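Local structure of snaclec rhodocytin subunit alpha (Agkistrodon rhodostoma, 3BX4) at residues A65-V70 and M126-C131; E80-S85 and E96-L101; H102-G107 and W118-C123. The protein triggers platelet activation and aggregation as a snake venom toxin subunit by binding the C-type lectin-like receptor CLEC1B (CLEC2). All blocks are in the same frame, centred on the assembly; numbering follows the deposited sequence.

Interaction 1: residues A65-V70 and M126-C131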
ATOM      1  N   ALA C  65     -19.393  10.496 -18.132  1.00 36.76           N
ATOM      2  CA  ALA C  65     -19.707  11.920 -18.343  1.00 36.87           C
ATOM      3  C   ALA C  65     -19.472  12.791 -17.107  1.00 36.49           C
ATOM      4  O   ALA C  65     -18.934  13.899 -17.220  1.00 38.41           O
ATOM      5  CB  ALA C  65     -21.173  12.088 -18.828  1.00 38.11           C
ATOM      6  N   ASP C  66     -19.887  12.304 -15.945  1.00 35.12           N
ATOM      7  CA  ASP C  66     -19.726  13.063 -14.704  1.00 34.05           C
ATOM      8  C   ASP C  66     -18.555  12.626 -13.796  1.00 32.82           C
ATOM      9  O   ASP C  66     -18.493  13.008 -12.624  1.00 34.37           O
ATOM     10  CB  ASP C  66     -21.028  13.044 -13.926  1.00 34.86           C
ATOM     11  CG  ASP C  66     -22.190  13.618 -14.728  0.50 35.49           C
ATOM     12  OD1 ASP C  66     -22.034  14.686 -15.364  0.50 36.32           O
ATOM     13  OD2 ASP C  66     -23.265  12.985 -14.723  0.50 38.22           O
ATOM     14  N   GLU C  67     -17.634  11.818 -14.315  1.00 30.45           N
ATOM     15  CA  GLU C  67     -16.516  11.373 -13.480  1.00 25.88           C
ATOM     16  C   GLU C  67     -15.454  12.509 -13.372  1.00 23.55           C
ATOM     17  O   GLU C  67     -15.153  13.134 -14.397  1.00 24.16           O
ATOM     18  CB  GLU C  67     -15.902  10.096 -14.090  1.00 26.02           C
ATOM     19  CG  GLU C  67     -14.659   9.654 -13.395  1.00 25.91           C
ATOM     20  CD  GLU C  67     -14.895   9.172 -11.959  1.00 24.60           C
ATOM     21  OE1 GLU C  67     -15.287   7.983 -11.760  1.00 24.47           O
ATOM     22  OE2 GLU C  67     -14.614   9.969 -11.046  1.00 25.47           O
ATOM     23  N   ASP C  68     -14.877  12.744 -12.174  1.00 18.01           N
ATOM     24  CA  ASP C  68     -13.863  13.773 -12.017  1.00 17.99           C
ATOM     25  C   ASP C  68     -12.461  13.243 -12.160  1.00 15.36           C
ATOM     26  O   ASP C  68     -11.531  13.999 -12.467  1.00 16.56           O
ATOM     27  CB  ASP C  68     -13.952  14.578 -10.713  1.00 19.16           C
ATOM     28  CG  ASP C  68     -14.188  13.747  -9.467  1.00 23.04           C
ATOM     29  OD1 ASP C  68     -14.311  12.481  -9.526  1.00 23.95           O
ATOM     30  OD2 ASP C  68     -14.231  14.430  -8.371  1.00 24.51           O
ATOM     31  N   TYR C  69     -12.320  11.967 -11.863  1.00 14.90           N
ATOM     32  CA  TYR C  69     -10.933  11.352 -11.926  1.00 11.87           C
ATOM     33  C   TYR C  69     -11.016   9.988 -12.551  1.00 13.25           C
ATOM     34  O   TYR C  69     -12.013   9.282 -12.412  1.00 14.42           O
ATOM     35  CB  TYR C  69     -10.320  11.179 -10.538  1.00 13.43           C
ATOM     36  CG  TYR C  69     -10.024  12.487  -9.865  1.00 14.92           C
ATOM     37  CD1 TYR C  69      -8.863  13.230 -10.146  1.00 16.08           C
ATOM     38  CD2 TYR C  69     -10.945  13.029  -8.986  1.00 13.93           C
ATOM     39  CE1 TYR C  69      -8.635  14.466  -9.519  1.00 17.70           C
ATOM     40  CE2 TYR C  69     -10.700  14.257  -8.348  1.00 16.24           C
ATOM     41  CZ  TYR C  69      -9.556  14.954  -8.623  1.00 19.87           C
ATOM     42  OH  TYR C  69      -9.390  16.185  -7.998  1.00 21.85           O
ATOM     43  N   VAL C  70      -9.934   9.579 -13.275  1.00 12.44           N
ATOM     44  CA  VAL C  70      -9.926   8.266 -13.846  1.00 10.77           C
ATOM     45  C   VAL C  70      -8.516   7.694 -13.515  1.00 12.63           C
ATOM     46  O   VAL C  70      -7.554   8.357 -13.855  1.00 12.39           O
ATOM     47  CB  VAL C  70     -10.139   8.340 -15.393  1.00 12.99           C
ATOM     48  CG1 VAL C  70      -9.753   6.956 -16.036  1.00 13.07           C
ATOM     49  CG2 VAL C  70     -11.620   8.843 -15.743  1.00 12.47           C
ATOM     50  N   MET C 126     -12.829   5.578  -4.852  1.00 13.64           N
ATOM     51  CA  MET C 126     -13.388   4.817  -5.968  1.00 15.37           C
ATOM     52  C   MET C 126     -13.628   5.720  -7.162  1.00 15.91           C
ATOM     53  O   MET C 126     -14.376   6.720  -7.126  1.00 13.94           O
ATOM     54  CB  MET C 126     -14.733   4.102  -5.512  1.00 14.98           C
ATOM     55  CG  MET C 126     -14.525   3.006  -4.457  1.00 17.69           C
ATOM     56  SD  MET C 126     -16.144   2.809  -3.546  1.00 25.60           S
ATOM     57  CE  MET C 126     -16.910   1.861  -4.778  1.00 24.42           C
ATOM     58  N   HIS C 127     -12.993   5.356  -8.265  1.00 13.17           N
ATOM     59  CA  HIS C 127     -13.133   6.071  -9.528  1.00 13.53           C
ATOM     60  C   HIS C 127     -13.100   5.105 -10.699  1.00 12.82           C
ATOM     61  O   HIS C 127     -12.664   3.990 -10.565  1.00 14.11           O
ATOM     62  CB  HIS C 127     -12.048   7.173  -9.692  1.00 12.98           C
ATOM     63  CG  HIS C 127     -12.135   8.258  -8.656  1.00 15.12           C
ATOM     64  ND1 HIS C 127     -13.091   9.254  -8.716  1.00 20.12           N
ATOM     65  CD2 HIS C 127     -11.515   8.399  -7.465  1.00 16.70           C
ATOM     66  CE1 HIS C 127     -13.018   9.991  -7.620  1.00 19.49           C
ATOM     67  NE2 HIS C 127     -12.031   9.533  -6.869  1.00 19.95           N
ATOM     68  N   ALA C 128     -13.522   5.615 -11.851  1.00 12.33           N
ATOM     69  CA  ALA C 128     -13.396   4.930 -13.141  1.00 13.12           C
ATOM     70  C   ALA C 128     -11.855   4.759 -13.408  1.00 11.94           C
ATOM     71  O   ALA C 128     -11.024   5.355 -12.721  1.00 12.45           O
ATOM     72  CB  ALA C 128     -13.994   5.815 -14.224  1.00 14.81           C
ATOM     73  N   PHE C 129     -11.560   3.923 -14.394  1.00 11.93           N
ATOM     74  CA  PHE C 129     -10.102   3.620 -14.630  1.00 10.97           C
ATOM     75  C   PHE C 129      -9.897   3.141 -16.052  1.00 10.13           C
ATOM     76  O   PHE C 129     -10.777   2.764 -16.772  1.00 10.06           O
ATOM     77  CB  PHE C 129      -9.655   2.569 -13.607  1.00 11.85           C
ATOM     78  CG  PHE C 129     -10.438   1.313 -13.618  1.00 12.44           C
ATOM     79  CD1 PHE C 129     -11.610   1.168 -12.825  1.00 14.66           C
ATOM     80  CD2 PHE C 129     -10.083   0.232 -14.407  1.00 10.08           C
ATOM     81  CE1 PHE C 129     -12.344  -0.008 -12.848  1.00 15.81           C
ATOM     82  CE2 PHE C 129     -10.823  -0.942 -14.434  1.00 10.77           C
ATOM     83  CZ  PHE C 129     -12.012  -1.065 -13.637  1.00 13.23           C
ATOM     84  N   VAL C 130      -8.619   3.042 -16.528  1.00  9.19           N
ATOM     85  CA  VAL C 130      -8.504   2.547 -17.862  1.00  9.83           C
ATOM     86  C   VAL C 130      -7.428   1.395 -17.795  1.00  9.65           C
ATOM     87  O   VAL C 130      -6.428   1.628 -17.087  1.00 12.32           O
ATOM     88  CB  VAL C 130      -7.898   3.662 -18.834  1.00 12.18           C
ATOM     89  CG1 VAL C 130      -7.604   3.054 -20.178  1.00 12.84           C
ATOM     90  CG2 VAL C 130      -8.936   4.856 -18.962  1.00 13.98           C
ATOM     91  N   CYS C 131      -7.753   0.251 -18.410  1.00 10.74           N
ATOM     92  CA  CYS C 131      -6.803  -0.943 -18.497  1.00 10.84           C
ATOM     93  C   CYS C 131      -6.099  -0.865 -19.840  1.00 12.86           C
ATOM     94  O   CYS C 131      -6.622  -0.419 -20.842  1.00 12.27           O
ATOM     95  CB  CYS C 131      -7.501  -2.330 -18.403  1.00 13.56           C
ATOM     96  SG  CYS C 131      -8.432  -2.501 -16.801  1.00 16.88           S
TER
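Glu67 sets CG anti to its backbone N (chi1 173°), and a bend at chi2 turns the chain so that its carboxylate meets His127. His127 places CG anti to its carbonyl carbon, beside the backbone N (chi1 -63°). The two side chains cross at about a right angle. His127 ND1 donates to Glu67 OE2 at 2.9 Å, on the syn side of the carboxylate but tilted from its plane. The oxygen lies close to the plane of the imidazole. Tyr69 N donates to the same Glu67 OE2 at 3.1 Å, from the anti side, so two donors grip this oxygen. The other oxygen, Glu67 OE1, takes the backbone N of Ala128 at 3.0 Å, from above the carboxylate plane. Gln23 NE2 is a further donor to OE1. The carboxylate thus joins the start of strand 69-76 to the start of strand 127-133. These are parallel neighbours in the sheet of the C-type lectin fold. Tyr69 lies side by side with His127 and points the same way. Tyr69 CB sits over one face of the His127 ring, 4.0 Å from its centroid, a CH-pi contact. The Tyr69 ring turns an edge toward that imidazole, with the planes 72° apart. His127 NE2 bonds to Gln125 OE1, which helps fix the ring's rotation. Farther along, the contact becomes apolar. Val70 CG1 meets Val130 CG2 at 3.7 Å, and Val70 CG2 approaches Ala128 CB at 4.1 Å. Ile58 of helix 48-59 packs on both valines.

Interaction 2: residues E80-S85 and E96-L101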
ATOM      1  N   GLU C  80       7.200   6.073   2.550  1.00 22.25           N
ATOM      2  CA  GLU C  80       6.780   7.195   3.399  1.00 21.69           C
ATOM      3  C   GLU C  80       5.416   7.742   2.960  1.00 20.25           C
ATOM      4  O   GLU C  80       5.057   7.647   1.773  1.00 20.61           O
ATOM      5  CB  GLU C  80       7.810   8.319   3.387  1.00 22.14           C
ATOM      6  CG  GLU C  80       9.185   7.886   3.990  1.00 25.49           C
ATOM      7  CD  GLU C  80       9.083   7.282   5.410  1.00 33.95           C
ATOM      8  OE1 GLU C  80       8.459   7.902   6.299  1.00 33.55           O
ATOM      9  OE2 GLU C  80       9.666   6.182   5.637  1.00 39.23           O
ATOM     10  N   GLN C  81       4.691   8.301   3.914  1.00 20.92           N
ATOM     11  CA  GLN C  81       3.393   8.864   3.610  1.00 21.79           C
ATOM     12  C   GLN C  81       3.425  10.304   3.056  1.00 21.77           C
ATOM     13  O   GLN C  81       2.398  10.853   2.563  1.00 21.61           O
ATOM     14  CB  GLN C  81       2.482   8.704   4.844  1.00 21.10           C
ATOM     15  CG  GLN C  81       2.168   7.205   5.136  1.00 25.12           C
ATOM     16  CD  GLN C  81       1.316   6.538   4.022  1.00 30.10           C
ATOM     17  OE1 GLN C  81       1.623   5.436   3.549  1.00 35.21           O
ATOM     18  NE2 GLN C  81       0.276   7.232   3.574  1.00 32.15           N
ATOM     19  N   GLN C  82       4.586  10.933   3.127  1.00 21.54           N
ATOM     20  CA  GLN C  82       4.831  12.223   2.500  1.00 20.83           C
ATOM     21  C   GLN C  82       6.333  12.110   2.128  1.00 21.49           C
ATOM     22  O   GLN C  82       7.122  11.452   2.862  1.00 21.83           O
ATOM     23  CB  GLN C  82       4.429  13.418   3.429  1.00 20.38           C
ATOM     24  CG  GLN C  82       5.263  13.584   4.701  1.00 20.70           C
ATOM     25  CD  GLN C  82       6.599  14.217   4.353  1.00 21.89           C
ATOM     26  OE1 GLN C  82       6.709  14.875   3.313  1.00 22.46           O
ATOM     27  NE2 GLN C  82       7.627  13.995   5.197  1.00 21.84           N
ATOM     28  N   CYS C  83       6.719  12.657   0.989  1.00 21.48           N
ATOM     29  CA  CYS C  83       8.033  12.255   0.421  1.00 23.14           C
ATOM     30  C   CYS C  83       9.154  13.259   0.601  1.00 23.97           C
ATOM     31  O   CYS C  83      10.192  13.099  -0.027  1.00 25.54           O
ATOM     32  CB  CYS C  83       7.929  11.897  -1.057  1.00 23.98           C
ATOM     33  SG  CYS C  83       6.559  10.718  -1.368  1.00 30.83           S
ATOM     34  N   SER C  84       8.950  14.287   1.415  1.00 23.56           N
ATOM     35  CA  SER C  84      10.058  15.179   1.825  1.00 23.35           C
ATOM     36  C   SER C  84      10.737  14.630   3.067  1.00 23.04           C
ATOM     37  O   SER C  84      10.201  14.656   4.152  1.00 24.54           O
ATOM     38  CB  SER C  84       9.536  16.584   2.048  1.00 22.98           C
ATOM     39  OG  SER C  84       9.067  17.038   0.819  1.00 21.15           O
ATOM     40  N   SER C  85      11.953  14.140   2.918  1.00 24.33           N
ATOM     41  CA  SER C  85      12.606  13.564   4.072  1.00 25.83           C
ATOM     42  C   SER C  85      13.481  14.542   4.866  1.00 25.25           C
ATOM     43  O   SER C  85      14.048  14.132   5.890  1.00 25.81           O
ATOM     44  CB  SER C  85      13.431  12.367   3.673  1.00 27.52           C
ATOM     45  OG  SER C  85      14.455  12.813   2.799  1.00 32.13           O
ATOM     46  N   GLU C  96       6.289  12.640  12.758  1.00 20.48           N
ATOM     47  CA  GLU C  96       5.350  13.082  11.725  1.00 20.72           C
ATOM     48  C   GLU C  96       3.997  13.005  12.349  1.00 19.87           C
ATOM     49  O   GLU C  96       3.739  12.098  13.117  1.00 20.90           O
ATOM     50  CB  GLU C  96       5.328  12.152  10.491  1.00 20.70           C
ATOM     51  CG  GLU C  96       6.600  12.053   9.662  1.00 23.57           C
ATOM     52  CD  GLU C  96       6.413  11.219   8.401  1.00 24.45           C
ATOM     53  OE1 GLU C  96       7.013  11.618   7.371  1.00 25.54           O
ATOM     54  OE2 GLU C  96       5.714  10.162   8.432  1.00 22.33           O
ATOM     55  N   ASN C  97       3.108  13.898  11.990  1.00 20.23           N
ATOM     56  CA  ASN C  97       1.774  13.787  12.518  1.00 20.25           C
ATOM     57  C   ASN C  97       0.760  13.765  11.398  1.00 19.36           C
ATOM     58  O   ASN C  97       0.052  14.732  11.176  1.00 19.23           O
ATOM     59  CB  ASN C  97       1.457  14.828  13.586  1.00 22.08           C
ATOM     60  CG  ASN C  97       0.099  14.554  14.287  1.00 23.04           C
ATOM     61  OD1 ASN C  97      -0.406  15.391  15.051  1.00 36.32           O
ATOM     62  ND2 ASN C  97      -0.520  13.485  13.947  1.00 24.81           N
ATOM     63  N   LEU C  98       0.703  12.606  10.727  1.00 18.97           N
ATOM     64  CA  LEU C  98      -0.141  12.425   9.544  1.00 18.15           C
ATOM     65  C   LEU C  98      -1.474  11.702   9.831  1.00 18.83           C
ATOM     66  O   LEU C  98      -2.086  11.134   8.927  1.00 18.37           O
ATOM     67  CB  LEU C  98       0.647  11.717   8.429  1.00 18.55           C
ATOM     68  CG  LEU C  98       1.856  12.557   7.896  1.00 19.52           C
ATOM     69  CD1 LEU C  98       2.777  11.686   7.043  1.00 24.71           C
ATOM     70  CD2 LEU C  98       1.379  13.729   7.059  1.00 21.60           C
ATOM     71  N   ILE C  99      -1.877  11.691  11.106  1.00 18.79           N
ATOM     72  CA  ILE C  99      -2.894  10.722  11.521  1.00 22.11           C
ATOM     73  C   ILE C  99      -4.270  11.030  10.918  1.00 24.26           C
ATOM     74  O   ILE C  99      -5.089  10.132  10.738  1.00 24.47           O
ATOM     75  CB  ILE C  99      -2.982  10.602  13.054  1.00 22.77           C
ATOM     76  CG1 ILE C  99      -3.284  11.944  13.686  1.00 24.86           C
ATOM     77  CG2 ILE C  99      -1.681  10.003  13.623  1.00 21.32           C
ATOM     78  CD1 ILE C  99      -3.571  11.836  15.171  1.00 30.48           C
ATOM     79  N   ASP C 100      -4.509  12.285  10.593  1.00 24.91           N
ATOM     80  CA  ASP C 100      -5.805  12.659  10.037  1.00 26.36           C
ATOM     81  C   ASP C 100      -5.918  12.521   8.507  1.00 26.63           C
ATOM     82  O   ASP C 100      -7.027  12.587   7.938  1.00 26.80           O
ATOM     83  CB  ASP C 100      -6.154  14.078  10.470  1.00 27.67           C
ATOM     84  CG  ASP C 100      -6.572  14.150  11.950  1.00 33.27           C
ATOM     85  OD1 ASP C 100      -6.786  13.087  12.607  1.00 36.14           O
ATOM     86  OD2 ASP C 100      -6.688  15.292  12.444  1.00 40.22           O
ATOM     87  N   LEU C 101      -4.785  12.289   7.853  1.00 25.61           N
ATOM     88  CA  LEU C 101      -4.666  12.321   6.394  1.00 26.30           C
ATOM     89  C   LEU C 101      -4.695  10.948   5.756  1.00 26.79           C
ATOM     90  O   LEU C 101      -4.467   9.911   6.455  1.00 26.63           O
ATOM     91  CB  LEU C 101      -3.322  12.924   6.039  1.00 26.99           C
ATOM     92  CG  LEU C 101      -3.132  14.373   6.415  1.00 26.32           C
ATOM     93  CD1 LEU C 101      -1.871  14.832   5.716  1.00 26.05           C
ATOM     94  CD2 LEU C 101      -4.300  15.294   6.018  1.00 26.78           C
TER
HETATM   95  O   HOH W   1       5.596   8.030   6.509  1.00 25.52           O
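Gln82 reaches across to Glu96 and Leu98 by a chain that bends at chi2. From CB, CG is set between the backbone N and the carbonyl carbon (chi1 66°). Gln82 CG lies 3.9 Å from Leu98 CD1, and the same methyl rests on Gln81 CB at 3.7 Å. Gln82 CD, like CG, lies near Glu96 OE1, at 4.0 Å. The amide it carries is turned about 59° from the carboxylate plane of Glu96. At the tip, Gln82 NE2 donates to Glu96 OE1 at 3.3 Å, on the anti side of the carboxylate. Gln82 NE2 also donates to Ser84 O, and Gln82 OE1 accepts from Ser84 N at 3.0 Å. Both ends of the amide are therefore held, which fixes its flip. Glu96 extends beyond CG toward the carboxylate of Glu80; Glu80 OE1 and Glu96 OE1 are 4.1 Å apart. A water donates to Glu80 OE1 and Glu96 OE2 and accepts from Gln81 N at 2.8 Å. Arg34 of the second subunit forms a salt bridge with Glu80 and a weak, long ion pair with Glu96, and probably offsets the repulsion. The contact lies in the long extended loop between strands 69-76 and 106-110, typical of snaclecs, where Cys83 forms the disulfide to the beta chain.

Interaction 3: residues H102-G107 and W118-C123. With SO4 (sulfate ion), chain J.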
ATOM      1  N   HIS C 102      -4.950  10.922   4.441  1.00 25.54           N
ATOM      2  CA  HIS C 102      -5.022   9.652   3.695  1.00 26.58           C
ATOM      3  C   HIS C 102      -4.050   9.610   2.589  1.00 27.84           C
ATOM      4  O   HIS C 102      -3.622  10.664   2.153  1.00 28.54           O
ATOM      5  CB  HIS C 102      -6.416   9.359   3.189  1.00 26.60           C
ATOM      6  CG  HIS C 102      -7.381   9.283   4.302  1.00 25.67           C
ATOM      7  ND1 HIS C 102      -7.278   8.335   5.297  1.00 27.84           N
ATOM      8  CD2 HIS C 102      -8.403  10.096   4.650  1.00 30.69           C
ATOM      9  CE1 HIS C 102      -8.217   8.551   6.203  1.00 31.74           C
ATOM     10  NE2 HIS C 102      -8.923   9.603   5.825  1.00 33.68           N
ATOM     11  N   THR C 103      -3.654   8.387   2.199  1.00 27.80           N
ATOM     12  CA  THR C 103      -2.603   8.268   1.183  1.00 27.04           C
ATOM     13  C   THR C 103      -2.991   9.018  -0.129  1.00 26.14           C
ATOM     14  O   THR C 103      -4.093   8.739  -0.649  1.00 27.18           O
ATOM     15  CB  THR C 103      -2.145   6.790   0.943  1.00 28.89           C
ATOM     16  OG1 THR C 103      -1.151   6.788  -0.085  1.00 29.58           O
ATOM     17  CG2 THR C 103      -3.308   5.848   0.514  1.00 27.29           C
ATOM     18  N   LYS C 104      -2.125   9.928  -0.621  1.00 23.61           N
ATOM     19  CA  LYS C 104      -2.166  10.486  -2.034  1.00 22.92           C
ATOM     20  C   LYS C 104      -1.069   9.986  -3.067  1.00 20.60           C
ATOM     21  O   LYS C 104      -0.523  10.744  -3.832  1.00 21.23           O
ATOM     22  CB  LYS C 104      -2.125  12.006  -1.991  1.00 24.46           C
ATOM     23  CG  LYS C 104      -3.398  12.736  -2.472  1.00 21.59           C
ATOM     24  CD  LYS C 104      -3.317  14.178  -2.284  1.00 21.21           C
ATOM     25  CE  LYS C 104      -3.712  14.859  -3.540  1.00 21.19           C
ATOM     26  NZ  LYS C 104      -3.777  16.405  -3.410  1.00 25.38           N
ATOM     27  N   LYS C 105      -0.836   8.692  -3.115  1.00 18.53           N
ATOM     28  CA  LYS C 105       0.353   8.141  -3.797  1.00 17.59           C
ATOM     29  C   LYS C 105      -0.064   7.362  -5.024  1.00 17.20           C
ATOM     30  O   LYS C 105       0.646   6.480  -5.501  1.00 17.56           O
ATOM     31  CB  LYS C 105       1.039   7.247  -2.772  1.00 17.68           C
ATOM     32  CG  LYS C 105       1.720   8.145  -1.736  1.00 21.53           C
ATOM     33  CD  LYS C 105       2.241   7.386  -0.507  1.00 25.01           C
ATOM     34  CE  LYS C 105       3.406   6.482  -0.860  1.00 24.10           C
ATOM     35  NZ  LYS C 105       3.758   5.599   0.295  1.00 21.15           N
ATOM     36  N   CYS C 106      -1.254   7.671  -5.546  1.00 13.41           N
ATOM     37  CA  CYS C 106      -1.777   7.079  -6.793  1.00 15.56           C
ATOM     38  C   CYS C 106      -2.017   8.128  -7.877  1.00 15.51           C
ATOM     39  O   CYS C 106      -2.467   9.241  -7.562  1.00 16.31           O
ATOM     40  CB  CYS C 106      -3.095   6.285  -6.562  1.00 15.45           C
ATOM     41  SG  CYS C 106      -2.825   4.837  -5.558  1.00 17.70           S
ATOM     42  N   GLY C 107      -1.741   7.799  -9.148  1.00 13.07           N
ATOM     43  CA  GLY C 107      -1.947   8.745 -10.221  1.00 13.30           C
ATOM     44  C   GLY C 107      -3.289   8.605 -11.004  1.00 12.07           C
ATOM     45  O   GLY C 107      -3.781   7.505 -11.243  1.00 13.66           O
ATOM     46  N   TRP C 118      -1.300  14.361 -15.738  1.00 20.56           N
ATOM     47  CA  TRP C 118      -1.335  13.518 -14.564  1.00 19.04           C
ATOM     48  C   TRP C 118      -1.470  14.324 -13.270  1.00 19.52           C
ATOM     49  O   TRP C 118      -0.829  15.369 -13.088  1.00 18.04           O
ATOM     50  CB  TRP C 118      -0.090  12.668 -14.479  1.00 18.87           C
ATOM     51  CG  TRP C 118       0.262  11.963 -15.760  1.00 16.51           C
ATOM     52  CD1 TRP C 118      -0.559  11.629 -16.826  1.00 17.72           C
ATOM     53  CD2 TRP C 118       1.549  11.420 -16.067  1.00 17.53           C
ATOM     54  NE1 TRP C 118       0.165  10.928 -17.776  1.00 19.35           N
ATOM     55  CE2 TRP C 118       1.450  10.790 -17.345  1.00 19.78           C
ATOM     56  CE3 TRP C 118       2.748  11.398 -15.380  1.00 17.02           C
ATOM     57  CZ2 TRP C 118       2.537  10.170 -17.957  1.00 21.48           C
ATOM     58  CZ3 TRP C 118       3.851  10.816 -16.004  1.00 18.84           C
ATOM     59  CH2 TRP C 118       3.725  10.198 -17.260  1.00 17.29           C
ATOM     60  N   VAL C 119      -2.260  13.797 -12.334  1.00 17.36           N
ATOM     61  CA  VAL C 119      -2.343  14.368 -11.000  1.00 17.35           C
ATOM     62  C   VAL C 119      -2.233  13.192  -9.988  1.00 16.69           C
ATOM     63  O   VAL C 119      -2.527  12.079 -10.366  1.00 15.53           O
ATOM     64  CB  VAL C 119      -3.682  15.149 -10.786  1.00 19.30           C
ATOM     65  CG1 VAL C 119      -3.818  16.286 -11.826  1.00 20.77           C
ATOM     66  CG2 VAL C 119      -4.895  14.257 -10.874  1.00 20.01           C
ATOM     67  N   ASN C 120      -1.807  13.450  -8.751  1.00 15.97           N
ATOM     68  CA  ASN C 120      -1.847  12.436  -7.725  1.00 15.22           C
ATOM     69  C   ASN C 120      -3.128  12.590  -6.923  1.00 15.45           C
ATOM     70  O   ASN C 120      -3.640  13.719  -6.742  1.00 16.34           O
ATOM     71  CB  ASN C 120      -0.569  12.371  -6.848  1.00 16.79           C
ATOM     72  CG  ASN C 120      -0.340  13.618  -6.001  1.00 16.91           C
ATOM     73  OD1 ASN C 120      -0.341  14.748  -6.504  1.00 19.35           O
ATOM     74  ND2 ASN C 120      -0.142  13.402  -4.699  1.00 18.86           N
ATOM     75  N   TYR C 121      -3.670  11.471  -6.482  1.00 14.25           N
ATOM     76  CA  TYR C 121      -4.945  11.596  -5.708  1.00 14.30           C
ATOM     77  C   TYR C 121      -5.014  10.465  -4.706  1.00 15.54           C
ATOM     78  O   TYR C 121      -4.153   9.625  -4.588  1.00 15.26           O
ATOM     79  CB  TYR C 121      -6.161  11.604  -6.657  1.00 15.69           C
ATOM     80  CG  TYR C 121      -7.343  12.423  -6.114  1.00 16.15           C
ATOM     81  CD1 TYR C 121      -8.607  11.844  -5.960  1.00 18.85           C
ATOM     82  CD2 TYR C 121      -7.173  13.770  -5.717  1.00 16.73           C
ATOM     83  CE1 TYR C 121      -9.702  12.616  -5.404  1.00 18.01           C
ATOM     84  CE2 TYR C 121      -8.286  14.546  -5.161  1.00 18.54           C
ATOM     85  CZ  TYR C 121      -9.514  13.940  -5.076  1.00 18.73           C
ATOM     86  OH  TYR C 121     -10.565  14.668  -4.514  1.00 24.58           O
ATOM     87  N   TYR C 122      -6.129  10.381  -3.989  1.00 13.93           N
ATOM     88  CA  TYR C 122      -6.228   9.513  -2.857  1.00 14.05           C
ATOM     89  C   TYR C 122      -6.545   8.067  -3.289  1.00 14.82           C
ATOM     90  O   TYR C 122      -7.617   7.767  -3.773  1.00 12.62           O
ATOM     91  CB  TYR C 122      -7.426  10.066  -2.033  1.00 13.13           C
ATOM     92  CG  TYR C 122      -7.098  11.432  -1.493  1.00 14.70           C
ATOM     93  CD1 TYR C 122      -7.594  12.595  -2.094  1.00 15.56           C
ATOM     94  CD2 TYR C 122      -6.215  11.557  -0.417  1.00 17.57           C
ATOM     95  CE1 TYR C 122      -7.278  13.895  -1.578  1.00 16.08           C
ATOM     96  CE2 TYR C 122      -5.911  12.781   0.095  1.00 19.14           C
ATOM     97  CZ  TYR C 122      -6.443  13.942  -0.469  1.00 20.38           C
ATOM     98  OH  TYR C 122      -6.036  15.136   0.058  1.00 22.24           O
ATOM     99  N   CYS C 123      -5.582   7.157  -3.108  1.00 15.11           N
ATOM    100  CA  CYS C 123      -5.695   5.750  -3.569  1.00 15.80           C
ATOM    101  C   CYS C 123      -6.942   4.974  -3.197  1.00 14.71           C
ATOM    102  O   CYS C 123      -7.404   4.156  -3.952  1.00 14.11           O
ATOM    103  CB  CYS C 123      -4.524   4.960  -2.989  1.00 17.54           C
ATOM    104  SG  CYS C 123      -2.890   5.525  -3.609  1.00 21.15           S
TER
HETATM  105  S   SO4 J 138       0.654   3.606   0.448  1.00 43.32           S
HETATM  106  O1  SO4 J 138       0.365   4.450  -0.714  1.00 45.84           O
HETATM  107  O2  SO4 J 138      -0.178   4.105   1.565  1.00 47.12           O
HETATM  108  O3  SO4 J 138       2.062   3.649   0.823  1.00 44.40           O
HETATM  109  O4  SO4 J 138       0.342   2.226   0.124  1.00 48.68           O
HETATM  110  O   HOH W   2      -3.799  16.326  -6.878  1.00 29.40           O
HETATM  111  O   HOH W   3      -1.424  16.958  -5.051  1.00 32.48           O
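The beta hairpin of strands 106-110 and 118-121 is held here by antiparallel pairing, with a disulfide at its end. Cys106 SG and Cys123 SG are bonded at 2.1 Å, with chi3 at 105°. Cys106 and Tyr121 form a hydrogen-bonded pair, in which Tyr121 N donates to Cys106 O at 2.8 Å. Gly107 and Asn120 follow as a non-hydrogen-bonded pair. Just before strand 106-110, Lys104 O accepts from Asn120 ND2 at 2.8 Å. Asn120 CG stands between its backbone N and carbonyl carbon (chi1 65°), on the side of this bond. The bond is nearly straight and lies in the planes of both groups. Cys123 N reaches Thr103 O at 3.3 Å. The disulfide ties the start of strand 106-110 to the residues just after strand 118-121, as in C-type lectin domains. Lys104 crosses Tyr122 obliquely. Lys104 CG sits over one face of the Tyr122 ring, 3.7 Å from its centroid, in a CH-pi contact. CD continues toward CZ and OH of Tyr122. Lys104 NZ forms a salt bridge with an acidic side chain of the chain of another protein, and a water links it to Asn120 OD1. A sulfate, probably from the crystallisation liquor, accepts from Lys105 NZ (2.6 Å, to O3) and Thr103 OG1 (2.9 Å, to O1). Arg75 also bonds to it.

How the interactions relate
From the N terminus, the chain first enters interaction 1 at 65-70 and begins strand 69-76. It then runs out into the long loop, where 80-85 and 96-101 close interaction 2 over ten residues. On its return, 102-107 opens interaction 3, which 118-123 closes across the hairpin. Residues 126-131 finally close interaction 1. Interaction 1 therefore encloses the other two, which follow one another without crossing. Interactions 1 and 3 touch in the same sheet, where Tyr69 packs on Tyr121. Interactions 2 and 3 meet where Lys105 NZ bonds to Glu80 O. Interaction 1 lies about 14 Å from interaction 2 at the nearest atoms.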